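PDB 6NXI: FAD:protein FMN transferase from Vibrio cholerae, which probably transfers the FMN moiety of FAD to a threonine hydroxyl of a target flavoprotein, releasing AMP, with magnesium as cofactor. Local coordinates for residues G173-Y177 with L187-N191; A200-P204 with V294-V298; S257-L261 with A272-M276; M284-E288 with Y307-S311. All blocks are in the same frame, centred on the assembly; numbering follows the deposited sequence.

Contact 1: residues G173-Y177 with L187-N191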
loop_
_atom_site.group_PDB
_atom_site.type_symbol
_atom_site.label_atom_id
_atom_site.label_comp_id
_atom_site.label_asym_id
_atom_site.label_seq_id
_atom_site.Cartn_x
_atom_site.Cartn_y
_atom_site.Cartn_z
ATOM N N GLY A 173 -8.160 11.153 21.868
ATOM C CA GLY A 173 -8.096 12.625 21.974
ATOM C C GLY A 173 -6.740 13.152 21.591
ATOM O O GLY A 173 -6.399 14.267 21.989
ATOM N N ILE A 174 -6.048 12.430 20.699
ATOM C CA ILE A 174 -4.748 12.894 20.144
ATOM C C ILE A 174 -4.989 13.459 18.742
ATOM O O ILE A 174 -5.309 12.679 17.845
ATOM C CB ILE A 174 -3.727 11.745 20.150
ATOM C CG1 ILE A 174 -3.495 11.253 21.576
ATOM C CG2 ILE A 174 -2.409 12.094 19.476
ATOM C CD1 ILE A 174 -2.831 9.918 21.623
ATOM N N GLU A 175 -4.816 14.763 18.593
ATOM C CA GLU A 175 -5.207 15.452 17.344
ATOM C C GLU A 175 -3.955 15.904 16.595
ATOM O O GLU A 175 -4.131 16.438 15.511
ATOM C CB GLU A 175 -6.217 16.548 17.644
ATOM C CG GLU A 175 -7.502 16.004 18.310
ATOM C CD GLU A 175 -8.303 14.856 17.656
ATOM O OE1 GLU A 175 -8.315 14.742 16.429
ATOM O OE2 GLU A 175 -8.978 14.062 18.385
ATOM N N ASN A 176 -2.756 15.632 17.120
ATOM C CA ASN A 176 -1.491 15.984 16.429
ATOM C C ASN A 176 -0.629 14.724 16.338
ATOM O O ASN A 176 -0.027 14.296 17.332
ATOM C CB ASN A 176 -0.758 17.106 17.138
ATOM C CG ASN A 176 -1.651 18.302 17.335
ATOM O OD1 ASN A 176 -1.822 19.098 16.424
ATOM N ND2 ASN A 176 -2.248 18.428 18.517
ATOM N N TYR A 177 -0.534 14.127 15.156
ATOM C CA TYR A 177 0.217 12.862 15.040
ATOM C C TYR A 177 0.733 12.660 13.621
ATOM O O TYR A 177 0.151 13.163 12.640
ATOM C CB TYR A 177 -0.644 11.661 15.436
ATOM C CG TYR A 177 -1.919 11.448 14.642
ATOM C CD1 TYR A 177 -1.892 10.891 13.379
ATOM C CD2 TYR A 177 -3.161 11.800 15.145
ATOM C CE1 TYR A 177 -3.035 10.741 12.614
ATOM C CE2 TYR A 177 -4.324 11.597 14.412
ATOM C CZ TYR A 177 -4.250 11.105 13.123
ATOM O OH TYR A 177 -5.353 10.904 12.334
ATOM N N LEU A 187 -1.171 11.753 8.561
ATOM C CA LEU A 187 -0.824 12.927 9.390
ATOM C C LEU A 187 -2.071 13.650 9.865
ATOM O O LEU A 187 -3.075 13.708 9.127
ATOM C CB LEU A 187 -0.058 13.925 8.528
ATOM C CG LEU A 187 1.149 13.431 7.768
ATOM C CD1 LEU A 187 1.700 14.534 6.878
ATOM C CD2 LEU A 187 2.190 12.900 8.766
ATOM N N LYS A 188 -1.998 14.221 11.039
ATOM C CA LYS A 188 -3.038 15.156 11.496
ATOM C C LYS A 188 -2.403 16.254 12.348
ATOM O O LYS A 188 -1.541 15.941 13.170
ATOM C CB LYS A 188 -4.144 14.461 12.281
ATOM C CG LYS A 188 -5.392 15.331 12.376
ATOM C CD LYS A 188 -6.423 14.670 13.215
ATOM C CE LYS A 188 -7.782 15.285 13.042
ATOM N NZ LYS A 188 -8.000 16.268 14.118
ATOM N N GLY A 189 -2.824 17.503 12.143
ATOM C CA GLY A 189 -2.470 18.614 13.036
ATOM C C GLY A 189 -1.050 19.051 12.843
ATOM O O GLY A 189 -0.600 19.109 11.678
ATOM N N LEU A 190 -0.345 19.310 13.932
ATOM C CA LEU A 190 0.922 20.059 13.938
ATOM C C LEU A 190 2.014 19.264 14.657
ATOM O O LEU A 190 1.725 18.522 15.617
ATOM C CB LEU A 190 0.697 21.395 14.636
ATOM C CG LEU A 190 -0.388 22.288 14.043
ATOM C CD1 LEU A 190 -0.636 23.439 14.970
ATOM C CD2 LEU A 190 -0.048 22.745 12.633
ATOM N N ASN A 191 3.255 19.455 14.217
ATOM C CA ASN A 191 4.461 18.814 14.797
ATOM C C ASN A 191 4.909 19.582 16.037
ATOM O O ASN A 191 4.126 20.446 16.543
ATOM C CB ASN A 191 5.540 18.637 13.727
ATOM C CG ASN A 191 6.315 19.907 13.398
ATOM O OD1 ASN A 191 6.102 20.942 14.027
ATOM N ND2 ASN A 191 7.124 19.857 12.345
HETATM O O HOH W 1 -5.815 18.337 14.496
#
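The open end of a β-hairpin, strands 177-181 and 184-188 of the large antiparallel sheet, shows how a two-stranded ladder can be prolonged by side chains once its backbone pairing stops. Tyr-177 and Lys-188 form an antiparallel hydrogen-bonded pair: Tyr-177 N donates to Lys-188 O and Lys-188 N to Tyr-177 O, both at 2.9 Å. Their side chains share one face of the sheet, where Lys-188 CB sits 3.7 Å from the centroid of the Tyr-177 ring in a CH-pi contact over the ring face, while the Tyr-177 hydroxyl bonds to Gln-170 of the preceding helix, 157-171. Beyond this pair the work passes to side chains. Asn-176 OD1 accepts from Leu-190 N at 2.9 Å, in the place of a further backbone rung, and Gly-189, between Lys-188 and Leu-190 in sequence, adopts a positive phi of 75°; a β-carbon there would collide with Asn-176 OD1 and Glu-175 O. At the solvent-facing margin the extended Lys-188 side chain reaches back along the 173-177 segment to make a salt bridge, Lys-188 NZ to Glu-175 OE1, at 2.8 Å. A water closes the cluster, accepting from Lys-188 NZ at 3.0 Å and donating to Glu-175 O at 2.7 Å.

Contact 2: residues A200-P204 with V294-V298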
loop_
_atom_site.group_PDB
_atom_site.type_symbol
_atom_site.label_atom_id
_atom_site.label_comp_id
_atom_site.label_asym_id
_atom_site.label_seq_id
_atom_site.Cartn_x
_atom_site.Cartn_y
_atom_site.Cartn_z
ATOM N N ALA A 200 9.278 13.991 3.210
ATOM C CA ALA A 200 10.182 14.195 2.055
ATOM C C ALA A 200 9.754 13.318 0.892
ATOM O O ALA A 200 9.447 12.133 1.085
ATOM C CB ALA A 200 11.597 13.924 2.495
ATOM N N ILE A 201 9.708 13.919 -0.296
ATOM C CA ILE A 201 9.606 13.151 -1.562
ATOM C C ILE A 201 11.014 13.012 -2.140
ATOM O O ILE A 201 11.656 14.037 -2.347
ATOM C CB ILE A 201 8.629 13.797 -2.545
ATOM C CG1 ILE A 201 7.277 14.041 -1.853
ATOM C CG2 ILE A 201 8.547 12.898 -3.778
ATOM C CD1 ILE A 201 6.082 13.895 -2.739
ATOM N N GLU A 202 11.451 11.771 -2.321
ATOM C CA GLU A 202 12.787 11.433 -2.871
ATOM C C GLU A 202 12.716 11.652 -4.385
ATOM O O GLU A 202 11.794 11.136 -5.044
ATOM C CB GLU A 202 13.222 10.020 -2.484
ATOM C CG GLU A 202 13.491 9.839 -1.000
ATOM C CD GLU A 202 14.750 10.497 -0.452
ATOM O OE1 GLU A 202 15.697 10.738 -1.234
ATOM O OE2 GLU A 202 14.780 10.774 0.766
ATOM N N LYS A 203 13.630 12.452 -4.897
ATOM C CA LYS A 203 13.708 12.767 -6.338
ATOM C C LYS A 203 14.989 12.117 -6.844
ATOM O O LYS A 203 16.038 12.258 -6.228
ATOM C CB LYS A 203 13.715 14.280 -6.557
ATOM C CG LYS A 203 12.587 15.049 -5.894
ATOM C CD LYS A 203 11.207 14.637 -6.357
ATOM C CE LYS A 203 10.151 15.666 -6.003
ATOM N NZ LYS A 203 10.434 16.970 -6.658
ATOM N N PRO A 204 14.935 11.328 -7.929
ATOM C CA PRO A 204 16.145 10.787 -8.538
ATOM C C PRO A 204 16.739 11.943 -9.342
ATOM O O PRO A 204 16.009 12.840 -9.781
ATOM C CB PRO A 204 15.610 9.645 -9.400
ATOM C CG PRO A 204 14.285 10.205 -9.869
ATOM C CD PRO A 204 13.729 10.981 -8.682
ATOM N N VAL A 294 -1.485 13.248 -7.226
ATOM C CA VAL A 294 -0.442 12.245 -7.538
ATOM C C VAL A 294 0.793 12.954 -8.082
ATOM O O VAL A 294 0.643 13.895 -8.908
ATOM C CB VAL A 294 -0.928 11.210 -8.559
ATOM C CG1 VAL A 294 0.106 10.118 -8.760
ATOM C CG2 VAL A 294 -2.264 10.634 -8.142
ATOM N N LEU A 295 1.955 12.432 -7.699
ATOM C CA LEU A 295 3.250 12.787 -8.312
ATOM C C LEU A 295 3.884 11.497 -8.807
ATOM O O LEU A 295 4.193 10.593 -8.017
ATOM C CB LEU A 295 4.139 13.507 -7.301
ATOM C CG LEU A 295 5.476 13.979 -7.869
ATOM C CD1 LEU A 295 5.256 15.103 -8.854
ATOM C CD2 LEU A 295 6.397 14.412 -6.742
ATOM N N MET A 296 4.130 11.448 -10.105
ATOM C CA MET A 296 4.838 10.300 -10.690
ATOM C C MET A 296 6.173 10.771 -11.188
ATOM O O MET A 296 6.198 11.812 -11.889
ATOM C CB MET A 296 4.112 9.733 -11.884
ATOM C CG MET A 296 2.863 9.080 -11.531
ATOM S SD MET A 296 2.552 8.107 -12.989
ATOM C CE MET A 296 0.821 7.825 -12.768
ATOM N N ILE A 297 7.198 10.041 -10.811
ATOM C CA ILE A 297 8.561 10.274 -11.333
ATOM C C ILE A 297 8.838 9.199 -12.367
ATOM O O ILE A 297 8.653 8.020 -12.074
ATOM C CB ILE A 297 9.560 10.249 -10.182
ATOM C CG1 ILE A 297 9.207 11.347 -9.170
ATOM C CG2 ILE A 297 10.963 10.391 -10.756
ATOM C CD1 ILE A 297 10.077 11.329 -7.990
ATOM N N VAL A 298 9.267 9.615 -13.555
ATOM C CA VAL A 298 9.483 8.667 -14.672
ATOM C C VAL A 298 10.877 8.884 -15.213
ATOM O O VAL A 298 11.379 10.024 -15.152
ATOM C CB VAL A 298 8.407 8.757 -15.767
ATOM C CG1 VAL A 298 7.041 8.947 -15.121
ATOM C CG2 VAL A 298 8.678 9.830 -16.792
#
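Strand 200-203 and strand 294-298 run nearly the same way, with 22° between their N-to-C directions, yet they are not partners in a sheet. Their axes approach no closer than 9.3 Å, and the nearest CA atoms are 9.3 Å apart for Ile-201 and Leu-295 and 7.6 Å for Lys-203 and Ile-297. No hydrogen bond crosses the gap. This is the spacing of layers, not of neighbouring strands: the small hairpin of strands 199-203 and 211-215 lies against one face of the eight-stranded antiparallel sheet. The alternation of strand 294-298 decides what is offered, since Leu-295 and Ile-297 point toward the hairpin and Val-298 points away. Leu-295 CD2 meets Ile-201 CG2 at 4.0 Å and Lys-203 CE, also at 4.0 Å. Ile-297 fills the narrower end, its CG2 lying 3.4 Å from Pro-204 CG and its CD1 3.4 Å from Glu-202 O and 3.9 Å from Lys-203 CD. Lys-203 therefore lends its methylenes to the apolar layer while its ammonium group forms salt bridges with Glu-306 of the adjoining edge strand and Glu-213 of the hairpin. Phe-312 touches both Ile-201 and Leu-295. With only 209 Å² buried and no polar bond between the two segments, the contact depends on side-chain shape and apolar burial, and the charge at its margin is satisfied by residues beyond it.

Contact 3: residues S257-L261 with A272-M276. With MG (magnesium ion), chain C; FAD (flavin-adenine dinucleotide), chain B.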
loop_
_atom_site.group_PDB
_atom_site.type_symbol
_atom_site.label_atom_id
_atom_site.label_comp_id
_atom_site.label_asym_id
_atom_site.label_seq_id
_atom_site.Cartn_x
_atom_site.Cartn_y
_atom_site.Cartn_z
ATOM N N SER A 257 8.619 6.075 -9.404
ATOM C CA SER A 257 7.869 6.143 -8.128
ATOM C C SER A 257 6.544 6.847 -8.365
ATOM O O SER A 257 6.418 7.711 -9.243
ATOM C CB SER A 257 8.680 6.799 -7.017
ATOM O OG SER A 257 8.794 8.206 -7.216
ATOM N N VAL A 258 5.593 6.568 -7.479
ATOM C CA VAL A 258 4.278 7.210 -7.509
ATOM C C VAL A 258 3.961 7.542 -6.072
ATOM O O VAL A 258 3.978 6.606 -5.242
ATOM C CB VAL A 258 3.206 6.281 -8.107
ATOM C CG1 VAL A 258 1.872 6.960 -8.083
ATOM C CG2 VAL A 258 3.586 5.833 -9.529
ATOM N N THR A 259 3.687 8.814 -5.837
ATOM C CA THR A 259 3.204 9.333 -4.544
ATOM C C THR A 259 1.742 9.775 -4.693
ATOM O O THR A 259 1.447 10.571 -5.579
ATOM C CB THR A 259 4.063 10.510 -4.077
ATOM O OG1 THR A 259 5.414 10.038 -4.087
ATOM C CG2 THR A 259 3.639 10.931 -2.684
ATOM N N VAL A 260 0.864 9.292 -3.796
ATOM C CA VAL A 260 -0.576 9.596 -3.800
ATOM C C VAL A 260 -0.963 10.152 -2.426
ATOM O O VAL A 260 -0.591 9.558 -1.397
ATOM C CB VAL A 260 -1.404 8.341 -4.151
ATOM C CG1 VAL A 260 -2.878 8.656 -4.067
ATOM C CG2 VAL A 260 -1.040 7.778 -5.516
ATOM N N LEU A 261 -1.724 11.240 -2.441
ATOM C CA LEU A 261 -2.444 11.713 -1.232
ATOM C C LEU A 261 -3.910 11.269 -1.277
ATOM O O LEU A 261 -4.557 11.348 -2.320
ATOM C CB LEU A 261 -2.378 13.227 -1.158
ATOM C CG LEU A 261 -1.012 13.855 -1.383
ATOM C CD1 LEU A 261 -1.112 15.388 -1.275
ATOM C CD2 LEU A 261 -0.009 13.303 -0.416
ATOM N N ALA A 272 -1.374 4.165 -5.250
ATOM C CA ALA A 272 0.021 4.389 -5.655
ATOM C C ALA A 272 0.479 3.176 -6.482
ATOM O O ALA A 272 1.125 3.374 -7.527
ATOM C CB ALA A 272 0.863 4.628 -4.431
ATOM N N THR A 273 0.171 1.955 -6.027
ATOM C CA THR A 273 0.645 0.750 -6.752
ATOM C C THR A 273 -0.116 0.676 -8.092
ATOM O O THR A 273 0.475 0.365 -9.149
ATOM C CB THR A 273 0.463 -0.507 -5.890
ATOM O OG1 THR A 273 1.067 -0.338 -4.579
ATOM C CG2 THR A 273 1.066 -1.694 -6.615
ATOM N N GLY A 274 -1.438 0.860 -8.057
ATOM C CA GLY A 274 -2.271 0.745 -9.249
ATOM C C GLY A 274 -1.867 1.719 -10.320
ATOM O O GLY A 274 -1.674 1.295 -11.487
ATOM N N LEU A 275 -1.667 2.985 -9.961
ATOM C CA LEU A 275 -1.274 3.997 -10.958
ATOM C C LEU A 275 0.140 3.669 -11.494
ATOM O O LEU A 275 0.389 3.833 -12.714
ATOM C CB LEU A 275 -1.382 5.395 -10.358
ATOM C CG LEU A 275 -2.774 5.818 -9.900
ATOM C CD1 LEU A 275 -2.710 7.227 -9.328
ATOM C CD2 LEU A 275 -3.801 5.781 -11.021
ATOM N N MET A 276 1.045 3.167 -10.659
ATOM C CA MET A 276 2.399 2.747 -11.127
ATOM C C MET A 276 2.292 1.692 -12.247
ATOM O O MET A 276 2.972 1.819 -13.278
ATOM C CB MET A 276 3.234 2.230 -9.967
ATOM C CG MET A 276 4.612 1.820 -10.382
ATOM S SD MET A 276 5.752 2.237 -9.011
ATOM C CE MET A 276 7.225 1.574 -9.782
HETATM MG MG MG C . 0.104 -0.185 -2.448
HETATM P PA FAD B . 3.208 -1.736 -2.662
HETATM O O1A FAD B . 3.933 -1.071 -3.777
HETATM O O2A FAD B . 2.266 -0.959 -1.831
HETATM O O5B FAD B . 2.439 -3.028 -3.205
HETATM C C5B FAD B . 3.302 -4.072 -3.731
HETATM C C4B FAD B . 2.913 -5.425 -3.188
HETATM O O4B FAD B . 1.558 -5.788 -3.548
HETATM C C3B FAD B . 3.806 -6.535 -3.739
HETATM O O3B FAD B . 4.906 -6.755 -2.856
HETATM C C2B FAD B . 2.849 -7.728 -3.848
HETATM O O2B FAD B . 2.711 -8.385 -2.607
HETATM C C1B FAD B . 1.540 -7.045 -4.219
HETATM N N9A FAD B . 1.321 -6.788 -5.627
HETATM C C8A FAD B . 2.251 -6.792 -6.676
HETATM N N7A FAD B . 1.716 -6.379 -7.799
HETATM C C5A FAD B . 0.384 -6.138 -7.528
HETATM C C6A FAD B . -0.679 -5.715 -8.340
HETATM N N6A FAD B . -0.557 -5.378 -9.636
HETATM N N1A FAD B . -1.865 -5.529 -7.726
HETATM C C2A FAD B . -1.981 -5.849 -6.422
HETATM N N3A FAD B . -1.044 -6.253 -5.554
HETATM C C4A FAD B . 0.133 -6.387 -6.190
HETATM N N1 FAD B . 6.466 -9.372 4.725
HETATM C C2 FAD B . 7.222 -10.345 5.341
HETATM O O2 FAD B . 8.382 -10.587 4.939
HETATM N N3 FAD B . 6.759 -11.043 6.410
HETATM C C4 FAD B . 5.505 -10.844 6.927
HETATM O O4 FAD B . 5.105 -11.512 7.871
HETATM C C4X FAD B . 4.676 -9.856 6.299
HETATM N N5 FAD B . 3.461 -9.652 6.764
HETATM C C5X FAD B . 2.680 -8.707 6.140
HETATM C C6 FAD B . 1.367 -8.489 6.606
HETATM C C7 FAD B . 0.518 -7.559 6.042
HETATM C C7M FAD B . -0.876 -7.375 6.597
HETATM C C8 FAD B . 0.998 -6.782 4.960
HETATM C C8M FAD B . 0.123 -5.758 4.285
HETATM C C9 FAD B . 2.296 -6.991 4.485
HETATM C C9A FAD B . 3.159 -7.935 5.059
HETATM N N10 FAD B . 4.454 -8.188 4.591
HETATM C C10 FAD B . 5.254 -9.147 5.187
HETATM C "C1'" FAD B . 5.021 -7.360 3.504
HETATM C "C2'" FAD B . 4.541 -7.709 2.141
HETATM O "O2'" FAD B . 4.949 -9.027 1.789
HETATM C "C3'" FAD B . 5.137 -6.717 1.128
HETATM O "O3'" FAD B . 6.544 -6.791 1.067
HETATM C "C4'" FAD B . 4.844 -5.260 1.432
HETATM O "O4'" FAD B . 3.512 -5.142 1.904
HETATM C "C5'" FAD B . 5.132 -4.368 0.240
HETATM O "O5'" FAD B . 4.632 -3.043 0.545
HETATM P P FAD B . 5.039 -1.831 -0.388
HETATM O O1P FAD B . 6.467 -1.846 -0.699
HETATM O O2P FAD B . 4.338 -0.672 0.284
HETATM O O3P FAD B . 4.300 -2.324 -1.705
#
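Helix-on-sheet packing here stands directly behind a metal site: helix 265-278 packs on one face of the antiparallel sheet, over strand 255-262, and its other side serves the FAD pocket. The short helix and strand segments cross at 137°, their axes 7.8 Å apart at closest approach. Between them the interaction is apolar, without a hydrogen bond. Val-258 and Val-260, two residues apart and so on the same face of the strand, both point toward the helix. Val-258 divides its methyls, CG1 lying 4.3 Å from Leu-275 CB and CG2 3.6 Å from Met-276 CB. Val-260 CG2 packs 3.8 Å from Ala-272 CB and 4.2 Å from Leu-275 CD1. The small side chain at Ala-272 accompanies a close approach of the backbones, with the CA atoms of Val-258 and Ala-272 only 5.4 Å apart. Strand residues Ser-257 and Thr-259 direct their side chains away from the helix.

Polar and metal interactions occupy the side of the helix turned from the strand. Thr-273, whose CA-to-CB bond points away from segment 257-261, shares a magnesium ion with Thr-155, Asp-269 and the FAD diphosphate, and Ser-225 hydrogen-bonds to its hydroxyl. One helical turn thus joins the hydrophobic core to the nucleotide site, where Thr-273 OG1 coordinates the magnesium at 2.3 Å and FAD O2A does so at 2.4 Å.

Contact 4: residues M284-E288 with Y307-S311; sequences MAVAE and YASSS
A carboxylate on a helix can receive the chain as it leaves a strand, and Glu-288 does so here by a two-pronged grip: its OE2 accepts from Ser-310 N at 2.6 Å, and its OE1 accepts from Ser-310 OG at 2.9 Å. The setting is a helix-on-sheet layer in which helix 280-289 packs near the edge of the large antiparallel sheet, against strands 294-299 and 304-308. Residues 284-288 are regular α-helix, with Glu-288 N bonded to Met-284 O at 2.8 Å. Residues 307-308 are extended; Ser-309 keeps an open backbone (phi/psi -68/163), and Ser-310 turns to -56/-36. The nearest CA atoms are those of Glu-288 and Ser-309, 5.8 Å apart. Glu-288 folds its side chain through chi1 -80° and chi2 -60°, bringing the carboxylate to the turn. A water adds a second link, donating to Ala-287 O at 2.9 Å and accepting from Ser-311 N at 3.2 Å. Ser-309 points toward the helix, its CB 4.0 Å from Ala-287 CB, while its hydroxyl bonds to Ile-292 O and Val-294 N. Packing completes the junction one helical turn before Glu-288. Met-284, with all three chi angles m, curls its thioether over the strand: Met-284 CG lies 3.9 Å from Tyr-307 CB, and Met-284 CE approaches Ser-309 N to 3.3 Å.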
loop_
_atom_site.group_PDB
_atom_site.type_symbol
_atom_site.label_atom_id
_atom_site.label_comp_id
_atom_site.label_asym_id
_atom_site.label_seq_id
_atom_site.Cartn_x
_atom_site.Cartn_y
_atom_site.Cartn_z
ATOM N N MET A 284 -1.847 9.066 -14.987
ATOM C CA MET A 284 -2.080 10.506 -14.743
ATOM C C MET A 284 -3.489 10.873 -15.238
ATOM O O MET A 284 -4.138 11.723 -14.588
ATOM C CB MET A 284 -1.005 11.380 -15.394
ATOM C CG MET A 284 0.388 11.177 -14.798
ATOM S SD MET A 284 0.473 11.405 -12.987
ATOM C CE MET A 284 -0.109 13.097 -12.908
ATOM N N ALA A 285 -3.989 10.191 -16.278
ATOM C CA ALA A 285 -5.343 10.440 -16.826
ATOM C C ALA A 285 -6.375 10.059 -15.759
ATOM O O ALA A 285 -7.299 10.879 -15.500
ATOM C CB ALA A 285 -5.581 9.711 -18.119
ATOM N N VAL A 286 -6.208 8.915 -15.101
ATOM C CA VAL A 286 -7.122 8.533 -13.985
ATOM C C VAL A 286 -7.021 9.562 -12.859
ATOM O O VAL A 286 -8.059 9.927 -12.247
ATOM C CB VAL A 286 -6.865 7.091 -13.507
ATOM C CG1 VAL A 286 -7.584 6.794 -12.190
ATOM C CG2 VAL A 286 -7.281 6.113 -14.577
ATOM N N ALA A 287 -5.817 10.023 -12.526
ATOM C CA ALA A 287 -5.619 10.962 -11.403
ATOM C C ALA A 287 -6.337 12.277 -11.738
ATOM O O ALA A 287 -6.942 12.919 -10.860
ATOM C CB ALA A 287 -4.157 11.216 -11.141
ATOM N N GLU A 288 -6.219 12.715 -12.977
ATOM C CA GLU A 288 -6.905 13.952 -13.425
ATOM C C GLU A 288 -8.423 13.827 -13.355
ATOM O O GLU A 288 -9.052 14.775 -12.854
ATOM C CB GLU A 288 -6.497 14.275 -14.857
ATOM C CG GLU A 288 -5.160 14.954 -14.881
ATOM C CD GLU A 288 -5.108 16.256 -14.119
ATOM O OE1 GLU A 288 -6.091 17.034 -14.154
ATOM O OE2 GLU A 288 -4.037 16.540 -13.618
ATOM N N TYR A 307 5.540 14.211 -13.211
ATOM C CA TYR A 307 4.181 14.575 -13.626
ATOM C C TYR A 307 3.368 14.719 -12.348
ATOM O O TYR A 307 3.330 13.714 -11.592
ATOM C CB TYR A 307 3.555 13.493 -14.490
ATOM C CG TYR A 307 4.223 13.251 -15.814
ATOM C CD1 TYR A 307 3.894 13.970 -16.951
ATOM C CD2 TYR A 307 5.161 12.250 -15.918
ATOM C CE1 TYR A 307 4.505 13.696 -18.166
ATOM C CE2 TYR A 307 5.759 11.945 -17.122
ATOM C CZ TYR A 307 5.441 12.676 -18.243
ATOM O OH TYR A 307 6.100 12.337 -19.388
ATOM N N ALA A 308 2.832 15.903 -12.105
ATOM C CA ALA A 308 1.927 16.176 -10.967
ATOM C C ALA A 308 0.515 16.357 -11.526
ATOM O O ALA A 308 0.347 17.093 -12.515
ATOM C CB ALA A 308 2.377 17.383 -10.203
ATOM N N SER A 309 -0.470 15.707 -10.909
ATOM C CA SER A 309 -1.885 15.916 -11.271
ATOM C C SER A 309 -2.295 17.340 -10.864
ATOM O O SER A 309 -1.635 17.928 -9.991
ATOM C CB SER A 309 -2.752 14.876 -10.650
ATOM O OG SER A 309 -2.791 14.994 -9.241
ATOM N N SER A 310 -3.404 17.833 -11.405
ATOM C CA SER A 310 -3.959 19.172 -11.077
ATOM C C SER A 310 -4.194 19.290 -9.576
ATOM O O SER A 310 -4.043 20.388 -9.042
ATOM C CB SER A 310 -5.222 19.413 -11.845
ATOM O OG SER A 310 -4.909 19.548 -13.215
ATOM N N SER A 311 -4.603 18.214 -8.921
ATOM C CA SER A 311 -4.947 18.287 -7.484
ATOM C C SER A 311 -3.693 18.157 -6.605
ATOM O O SER A 311 -3.815 18.406 -5.393
ATOM C CB SER A 311 -6.025 17.303 -7.160
ATOM O OG SER A 311 -5.551 16.000 -7.396
HETATM O O HOH W 2 -6.118 15.659 -10.144
#

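All four contacts reach the same eight-stranded antiparallel sheet. Contact 1, first along the chain, stands apart, its centre 25 Å from those of contacts 2 and 3 and 28 Å from that of contact 4. The other three cluster within 10 to 13 Å of one another, centre to centre. Strand 294-299 lies between strands 255-262 and 304-308, so contact 2 adjoins contact 3 on one side and contact 4 on the other. Residues 257-261 and 272-276 both fall between the segments of contact 2, whereas contacts 2 and 4 interlock in sequence. Helices 265-278 and 280-289 follow one another on one face, opposite the hairpin, making a layered core behind the magnesium site.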